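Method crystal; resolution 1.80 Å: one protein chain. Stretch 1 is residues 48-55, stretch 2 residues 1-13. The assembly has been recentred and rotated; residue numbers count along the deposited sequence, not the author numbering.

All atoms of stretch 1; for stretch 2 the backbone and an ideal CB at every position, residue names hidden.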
ATOM      1  N   ILE A  48      -5.195   7.423   4.231  1.00 20.64           N
ATOM      2  CA  ILE A  48      -6.478   7.870   3.697  1.00 19.18           C
ATOM      3  C   ILE A  48      -7.041   6.754   2.837  1.00 21.81           C
ATOM      4  O   ILE A  48      -6.559   6.499   1.734  1.00 20.45           O
ATOM      5  CB  ILE A  48      -6.333   9.201   2.918  1.00 20.44           C
ATOM      6  CG1 ILE A  48      -5.750  10.286   3.825  1.00 22.18           C
ATOM      7  CG2 ILE A  48      -7.672   9.643   2.318  1.00 21.72           C
ATOM      8  CD1 ILE A  48      -5.693  11.662   3.205  1.00 22.97           C
ATOM      9  N   ALA A  49      -8.064   6.080   3.363  1.00 20.02           N
ATOM     10  CA  ALA A  49      -8.615   4.870   2.761  1.00 21.88           C
ATOM     11  C   ALA A  49      -9.121   5.094   1.352  1.00 18.52           C
ATOM     12  O   ALA A  49      -9.213   4.143   0.592  1.00 21.13           O
ATOM     13  CB  ALA A  49      -9.754   4.308   3.626  1.00 18.77           C
ATOM     14  N   SER A  50      -9.469   6.343   1.030  1.00 23.49           N
ATOM     15  CA  SER A  50     -10.059   6.689  -0.270  1.00 28.39           C
ATOM     16  C   SER A  50      -9.022   7.015  -1.347  1.00 26.38           C
ATOM     17  O   SER A  50      -9.366   7.162  -2.519  1.00 27.11           O
ATOM     18  CB  SER A  50     -11.000   7.901  -0.129  1.00 25.22           C
ATOM     19  OG  SER A  50     -11.913   7.742   0.950  1.00 36.56           O
ATOM     20  N   ARG A  51      -7.764   7.150  -0.950  1.00 19.34           N
ATOM     21  CA  ARG A  51      -6.721   7.599  -1.869  1.00 17.21           C
ATOM     22  C   ARG A  51      -6.051   6.439  -2.591  1.00 22.31           C
ATOM     23  O   ARG A  51      -5.554   5.490  -1.959  1.00 20.84           O
ATOM     24  CB  ARG A  51      -5.678   8.430  -1.117  1.00 18.00           C
ATOM     25  CG  ARG A  51      -4.522   8.962  -2.017  1.00 13.85           C
ATOM     26  CD  ARG A  51      -3.741  10.013  -1.293  1.00 20.47           C
ATOM     27  NE  ARG A  51      -3.257   9.516  -0.008  1.00 22.41           N
ATOM     28  CZ  ARG A  51      -2.770  10.282   0.962  1.00 21.42           C
ATOM     29  NH1 ARG A  51      -2.666  11.594   0.796  1.00 23.16           N
ATOM     30  NH2 ARG A  51      -2.373   9.725   2.106  1.00 23.90           N
ATOM     31  N   LEU A  52      -6.065   6.492  -3.920  1.00 15.73           N
ATOM     32  CA  LEU A  52      -5.402   5.474  -4.703  1.00 18.88           C
ATOM     33  C   LEU A  52      -3.974   5.937  -4.950  1.00 17.35           C
ATOM     34  O   LEU A  52      -3.748   7.029  -5.475  1.00 16.78           O
ATOM     35  CB  LEU A  52      -6.122   5.234  -6.023  1.00 16.49           C
ATOM     36  CG  LEU A  52      -5.417   4.281  -6.982  1.00 21.29           C
ATOM     37  CD1 LEU A  52      -5.148   2.919  -6.316  1.00 22.28           C
ATOM     38  CD2 LEU A  52      -6.249   4.103  -8.245  1.00 19.20           C
ATOM     39  N   ASN A  53      -3.019   5.106  -4.553  1.00 18.79           N
ATOM     40  CA  ASN A  53      -1.611   5.387  -4.802  1.00 17.64           C
ATOM     41  C   ASN A  53      -1.113   4.531  -5.939  1.00 14.48           C
ATOM     42  O   ASN A  53      -1.216   3.314  -5.903  1.00 17.16           O
ATOM     43  CB  ASN A  53      -0.764   5.116  -3.556  1.00 16.41           C
ATOM     44  CG  ASN A  53      -1.129   6.003  -2.405  1.00 14.65           C
ATOM     45  OD1 ASN A  53      -0.795   7.187  -2.388  1.00 18.48           O
ATOM     46  ND2 ASN A  53      -1.839   5.447  -1.433  1.00 23.60           N
ATOM     47  N   ILE A  54      -0.583   5.181  -6.969  1.00 18.94           N
ATOM     48  CA  ILE A  54      -0.009   4.472  -8.098  1.00 14.72           C
ATOM     49  C   ILE A  54       1.500   4.625  -7.990  1.00 13.04           C
ATOM     50  O   ILE A  54       2.017   5.739  -8.054  1.00 13.59           O
ATOM     51  CB  ILE A  54      -0.476   5.095  -9.407  1.00 15.76           C
ATOM     52  CG1 ILE A  54      -2.009   5.066  -9.489  1.00 15.87           C
ATOM     53  CG2 ILE A  54       0.151   4.362 -10.596  1.00 16.65           C
ATOM     54  CD1 ILE A  54      -2.574   3.692  -9.701  1.00 19.52           C
ATOM     55  N   GLN A  55       2.207   3.520  -7.813  1.00 15.36           N
ATOM     56  CA  GLN A  55       3.638   3.599  -7.616  1.00 17.86           C
ATOM     57  C   GLN A  55       4.299   3.264  -8.936  1.00 15.80           C
ATOM     58  O   GLN A  55       3.990   2.229  -9.551  1.00 15.80           O
ATOM     59  CB  GLN A  55       4.082   2.613  -6.530  1.00 21.52           C
ATOM     60  CG  GLN A  55       5.516   2.817  -6.085  1.00 25.81           C
ATOM     61  CD  GLN A  55       5.766   2.358  -4.656  1.00 26.89           C
ATOM     62  OE1 GLN A  55       4.911   1.722  -4.017  1.00 34.45           O
ATOM     63  NE2 GLN A  55       6.938   2.695  -4.139  1.00 29.37           N
ATOM     64  N   UNK A   1     -14.180   7.280  -2.876  1.00 36.95           N
ATOM     65  CA  UNK A   1     -14.569   6.377  -1.794  1.00 38.42           C
ATOM     66  C   UNK A   1     -13.736   5.085  -1.823  1.00 37.98           C
ATOM     67  O   UNK A   1     -13.285   4.652  -2.888  1.00 36.49           O
ATOM     68  CB  UNK A   1     -16.059   6.046  -1.894  1.00 38.42           C
ATOM     69  N   UNK A   2     -13.528   4.465  -0.648  1.00 37.93           N
ATOM     70  CA  UNK A   2     -12.667   3.275  -0.505  1.00 33.80           C
ATOM     71  C   UNK A   2     -13.032   2.070  -1.390  1.00 42.73           C
ATOM     72  O   UNK A   2     -12.130   1.319  -1.784  1.00 37.62           O
ATOM     73  CB  UNK A   2     -12.696   2.823   0.957  1.00 33.80           C
ATOM     74  N   UNK A   3     -14.315   1.883  -1.694  1.00 36.73           N
ATOM     75  CA  UNK A   3     -14.745   0.736  -2.495  1.00 42.13           C
ATOM     76  C   UNK A   3     -14.128   0.793  -3.883  1.00 42.52           C
ATOM     77  O   UNK A   3     -13.493  -0.159  -4.340  1.00 38.27           O
ATOM     78  CB  UNK A   3     -16.271   0.690  -2.597  1.00 42.13           C
ATOM     79  N   UNK A   4     -14.332   1.923  -4.552  1.00 39.62           N
ATOM     80  CA  UNK A   4     -13.770   2.142  -5.867  1.00 40.92           C
ATOM     81  C   UNK A   4     -12.232   2.158  -5.815  1.00 36.13           C
ATOM     82  O   UNK A   4     -11.575   1.660  -6.734  1.00 37.50           O
ATOM     83  CB  UNK A   4     -14.301   3.453  -6.451  1.00 40.92           C
ATOM     84  N   UNK A   5     -11.661   2.699  -4.739  1.00 30.47           N
ATOM     85  CA  UNK A   5     -10.205   2.705  -4.595  1.00 31.17           C
ATOM     86  C   UNK A   5      -9.613   1.292  -4.594  1.00 36.42           C
ATOM     87  O   UNK A   5      -8.637   1.018  -5.295  1.00 31.97           O
ATOM     88  CB  UNK A   5      -9.814   3.428  -3.305  1.00 31.17           C
ATOM     89  N   UNK A   6     -10.205   0.401  -3.799  1.00 37.86           N
ATOM     90  CA  UNK A   6      -9.690  -0.957  -3.645  1.00 34.44           C
ATOM     91  C   UNK A   6      -9.907  -1.780  -4.907  1.00 36.29           C
ATOM     92  O   UNK A   6      -9.076  -2.625  -5.259  1.00 37.60           O
ATOM     93  CB  UNK A   6     -10.355  -1.645  -2.452  1.00 34.44           C
ATOM     94  N   UNK A   7     -11.033  -1.537  -5.575  1.00 33.78           N
ATOM     95  CA  UNK A   7     -11.333  -2.183  -6.842  1.00 36.64           C
ATOM     96  C   UNK A   7     -10.291  -1.804  -7.886  1.00 34.56           C
ATOM     97  O   UNK A   7      -9.717  -2.676  -8.546  1.00 33.82           O
ATOM     98  CB  UNK A   7     -12.736  -1.804  -7.322  1.00 36.64           C
ATOM     99  N   UNK A   8     -10.069  -0.498  -8.043  1.00 35.26           N
ATOM    100  CA  UNK A   8      -9.093   0.001  -9.007  1.00 29.75           C
ATOM    101  C   UNK A   8      -7.647  -0.385  -8.645  1.00 27.80           C
ATOM    102  O   UNK A   8      -6.862  -0.747  -9.522  1.00 32.28           O
ATOM    103  CB  UNK A   8      -9.210   1.523  -9.111  1.00 29.75           C
ATOM    104  N   UNK A   9      -7.286  -0.333  -7.367  1.00 24.37           N
ATOM    105  CA  UNK A   9      -5.950  -0.776  -6.983  1.00 31.29           C
ATOM    106  C   UNK A   9      -5.759  -2.242  -7.367  1.00 36.76           C
ATOM    107  O   UNK A   9      -4.651  -2.675  -7.678  1.00 31.62           O
ATOM    108  CB  UNK A   9      -5.724  -0.579  -5.483  1.00 31.29           C
ATOM    109  N   UNK A  10      -6.855  -2.995  -7.368  1.00 37.92           N
ATOM    110  CA  UNK A  10      -6.820  -4.408  -7.742  1.00 38.11           C
ATOM    111  C   UNK A  10      -6.666  -4.559  -9.247  1.00 39.43           C
ATOM    112  O   UNK A  10      -5.858  -5.365  -9.716  1.00 38.68           O
ATOM    113  CB  UNK A  10      -8.086  -5.124  -7.266  1.00 38.11           C
ATOM    114  N   UNK A  11      -7.458  -3.787  -9.989  1.00 31.43           N
ATOM    115  CA  UNK A  11      -7.390  -3.749 -11.444  1.00 36.37           C
ATOM    116  C   UNK A  11      -5.979  -3.402 -11.889  1.00 33.24           C
ATOM    117  O   UNK A  11      -5.450  -3.983 -12.837  1.00 33.50           O
ATOM    118  CB  UNK A  11      -8.393  -2.742 -12.009  1.00 36.37           C
ATOM    119  N   UNK A  12      -5.383  -2.436 -11.195  1.00 34.51           N
ATOM    120  CA  UNK A  12      -4.044  -1.958 -11.521  1.00 34.36           C
ATOM    121  C   UNK A  12      -2.997  -3.035 -11.232  1.00 32.21           C
ATOM    122  O   UNK A  12      -2.179  -3.354 -12.098  1.00 34.42           O
ATOM    123  CB  UNK A  12      -3.727  -0.685 -10.734  1.00 34.36           C
ATOM    124  N   UNK A  13      -3.016  -3.587 -10.021  1.00 35.03           N
ATOM    125  CA  UNK A  13      -2.095  -4.671  -9.675  1.00 31.69           C
ATOM    126  C   UNK A  13      -2.225  -5.858 -10.641  1.00 36.78           C
ATOM    127  O   UNK A  13      -1.259  -6.573 -10.880  1.00 38.54           O
ATOM    128  CB  UNK A  13      -2.351  -5.136  -8.240  1.00 31.69           C
TER

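Stretch 2 is helical from position 2 and runs at 19° to strand 52-55, the axes 8.8 Å apart at closest approach.

Position 1 points its CA-to-CB bond away; the ideal CB lies 5.3 Å from Ser50 OG. Many polar residues would suit. It is Asp1, whose OD1 accepts a hydrogen bond from the N of position 3 (2.7 Å). Water 1 links the segments here, accepting from Asp1 N (2.9 Å) and donating to Ser50 O (2.6 Å).

Position 2 has phi/psi of -56/-32, and its CA is 4.3 Å from the CA of Ser50. The ideal CB, directed sideways, is 3.7 Å from Ala49 O, leaving room for a small or compact side chain. Proline is compatible with this phi and with a first-turn nitrogen, though alanine or serine would also fit. Pro2 is found: its CG lies 4.0 Å from Ala49 CB and its CD 3.5 Å from Ser50 OG.

Positions 3 and 4 have nothing of stretch 1 within 5.5 Å of their ideal CB atoms, so the contact sets little limit; they are Ala3 and Thr4.

Position 5 points toward stretch 1, its ideal CB 3.8 Å from Ser50 O and 4.0 Å from Ala49 O. So close to the backbone, a small residue such as alanine, serine or cysteine is favoured. Cys5 has chi1 of -176° (t), placing SG 3.3 Å from Arg51 O and 3.8 Å from Leu52 CB; it is covalently bonded elsewhere in the structure.

Positions 6 and 7 face no nearby atoms of stretch 1 and would accept polar residues: Glu6 and Lys7.

Position 8 points toward stretch 1, with Leu52 CD2 4.0 Å from the ideal CB. An aliphatic residue, or a longer one whose methylenes pass the leucine, could serve. Glu8 brings OE1 within 4.0 Å of Leu52 CD2; its carboxylate is hydrogen-bonded elsewhere in the structure.

Position 9 points sideways, but its ideal CB is already 3.6 Å from Leu52 CD1, which favours a small apolar residue. Ala9 makes that contact with its CB.

Positions 10 and 11 lie beyond reach of stretch 1, which imposes no choice: Gln10 and Phe11.

Position 12 points toward stretch 1, its ideal CB 4.6 Å from Ile54 CD1. That gap suits valine, isoleucine or leucine. Val12 (chi1 172°, t) sets CG2 4.1 Å from Ile54 CD1.

Position 13, again out of reach, is Lys13.

Stretch 2 (1-13) DPATCEKEAQFVK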
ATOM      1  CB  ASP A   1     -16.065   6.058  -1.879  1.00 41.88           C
ATOM      2  CG  ASP A   1     -16.350   4.802  -2.685  1.00 44.55           C
ATOM      3  OD1 ASP A   1     -16.217   3.699  -2.115  1.00 47.00           O
ATOM      4  OD2 ASP A   1     -16.713   4.906  -3.877  1.00 44.61           O
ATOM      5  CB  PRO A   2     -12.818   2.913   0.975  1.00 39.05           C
ATOM      6  CG  PRO A   2     -13.175   4.194   1.643  1.00 30.83           C
ATOM      7  CD  PRO A   2     -14.008   4.959   0.657  1.00 33.50           C
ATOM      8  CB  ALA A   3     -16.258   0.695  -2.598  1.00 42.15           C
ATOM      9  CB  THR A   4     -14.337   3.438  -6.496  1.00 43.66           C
ATOM     10  OG1 THR A   4     -14.297   3.343  -7.925  1.00 46.31           O
ATOM     11  CG2 THR A   4     -13.550   4.662  -6.042  1.00 40.14           C
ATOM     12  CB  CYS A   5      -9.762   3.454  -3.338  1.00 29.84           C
ATOM     13  SG  CYS A   5      -7.939   3.595  -3.162  1.00 31.93           S
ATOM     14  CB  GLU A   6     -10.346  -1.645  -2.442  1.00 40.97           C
ATOM     15  CG  GLU A   6      -9.462  -2.658  -1.739  1.00 39.17           C
ATOM     16  CD  GLU A   6      -8.175  -2.048  -1.189  1.00 46.80           C
ATOM     17  OE1 GLU A   6      -7.088  -2.358  -1.732  1.00 46.75           O
ATOM     18  OE2 GLU A   6      -8.246  -1.270  -0.206  1.00 45.67           O
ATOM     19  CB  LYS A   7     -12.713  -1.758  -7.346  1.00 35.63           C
ATOM     20  CG  LYS A   7     -13.896  -2.454  -6.696  1.00 42.48           C
ATOM     21  CD  LYS A   7     -15.167  -2.089  -7.454  1.00 47.58           C
ATOM     22  CE  LYS A   7     -16.345  -2.977  -7.075  1.00 47.87           C
ATOM     23  NZ  LYS A   7     -17.527  -2.701  -7.948  1.00 47.43           N
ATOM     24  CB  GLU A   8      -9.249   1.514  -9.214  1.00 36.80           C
ATOM     25  CG  GLU A   8     -10.570   1.900  -9.885  1.00 31.37           C
ATOM     26  CD  GLU A   8     -10.671   3.378 -10.219  1.00 35.12           C
ATOM     27  OE1 GLU A   8     -10.018   4.202  -9.533  1.00 33.78           O
ATOM     28  OE2 GLU A   8     -11.413   3.724 -11.172  1.00 33.57           O
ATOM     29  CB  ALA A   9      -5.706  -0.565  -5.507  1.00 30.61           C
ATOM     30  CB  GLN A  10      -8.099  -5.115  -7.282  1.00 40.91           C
ATOM     31  CG  GLN A  10      -8.188  -6.583  -7.684  1.00 46.00           C
ATOM     32  CD  GLN A  10      -7.291  -7.472  -6.840  1.00 55.08           C
ATOM     33  OE1 GLN A  10      -6.491  -6.981  -6.033  1.00 51.78           O
ATOM     34  NE2 GLN A  10      -7.421  -8.788  -7.017  1.00 49.12           N
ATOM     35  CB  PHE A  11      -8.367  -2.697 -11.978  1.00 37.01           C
ATOM     36  CG  PHE A  11      -8.205  -2.396 -13.444  1.00 36.66           C
ATOM     37  CD1 PHE A  11      -7.478  -1.296 -13.863  1.00 38.29           C
ATOM     38  CD2 PHE A  11      -8.785  -3.210 -14.404  1.00 41.76           C
ATOM     39  CE1 PHE A  11      -7.327  -1.014 -15.209  1.00 40.51           C
ATOM     40  CE2 PHE A  11      -8.630  -2.933 -15.754  1.00 42.77           C
ATOM     41  CZ  PHE A  11      -7.901  -1.835 -16.154  1.00 41.02           C
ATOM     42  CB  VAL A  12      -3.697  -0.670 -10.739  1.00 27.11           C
ATOM     43  CG1 VAL A  12      -2.232  -0.307 -10.937  1.00 27.49           C
ATOM     44  CG2 VAL A  12      -4.611   0.476 -11.165  1.00 26.99           C
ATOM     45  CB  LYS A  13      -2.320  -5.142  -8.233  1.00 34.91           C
ATOM     46  CG  LYS A  13      -1.594  -4.337  -7.140  1.00 26.41           C
ATOM     47  CD  LYS A  13      -2.249  -4.584  -5.778  1.00 32.92           C
ATOM     48  CE  LYS A  13      -1.387  -4.124  -4.608  1.00 38.23           C
ATOM     49  NZ  LYS A  13      -2.193  -3.523  -3.486  1.00 32.18           N
TER
HETATM   50  O   HOH W   1     -11.478   7.103  -3.970  1.00 24.93           O
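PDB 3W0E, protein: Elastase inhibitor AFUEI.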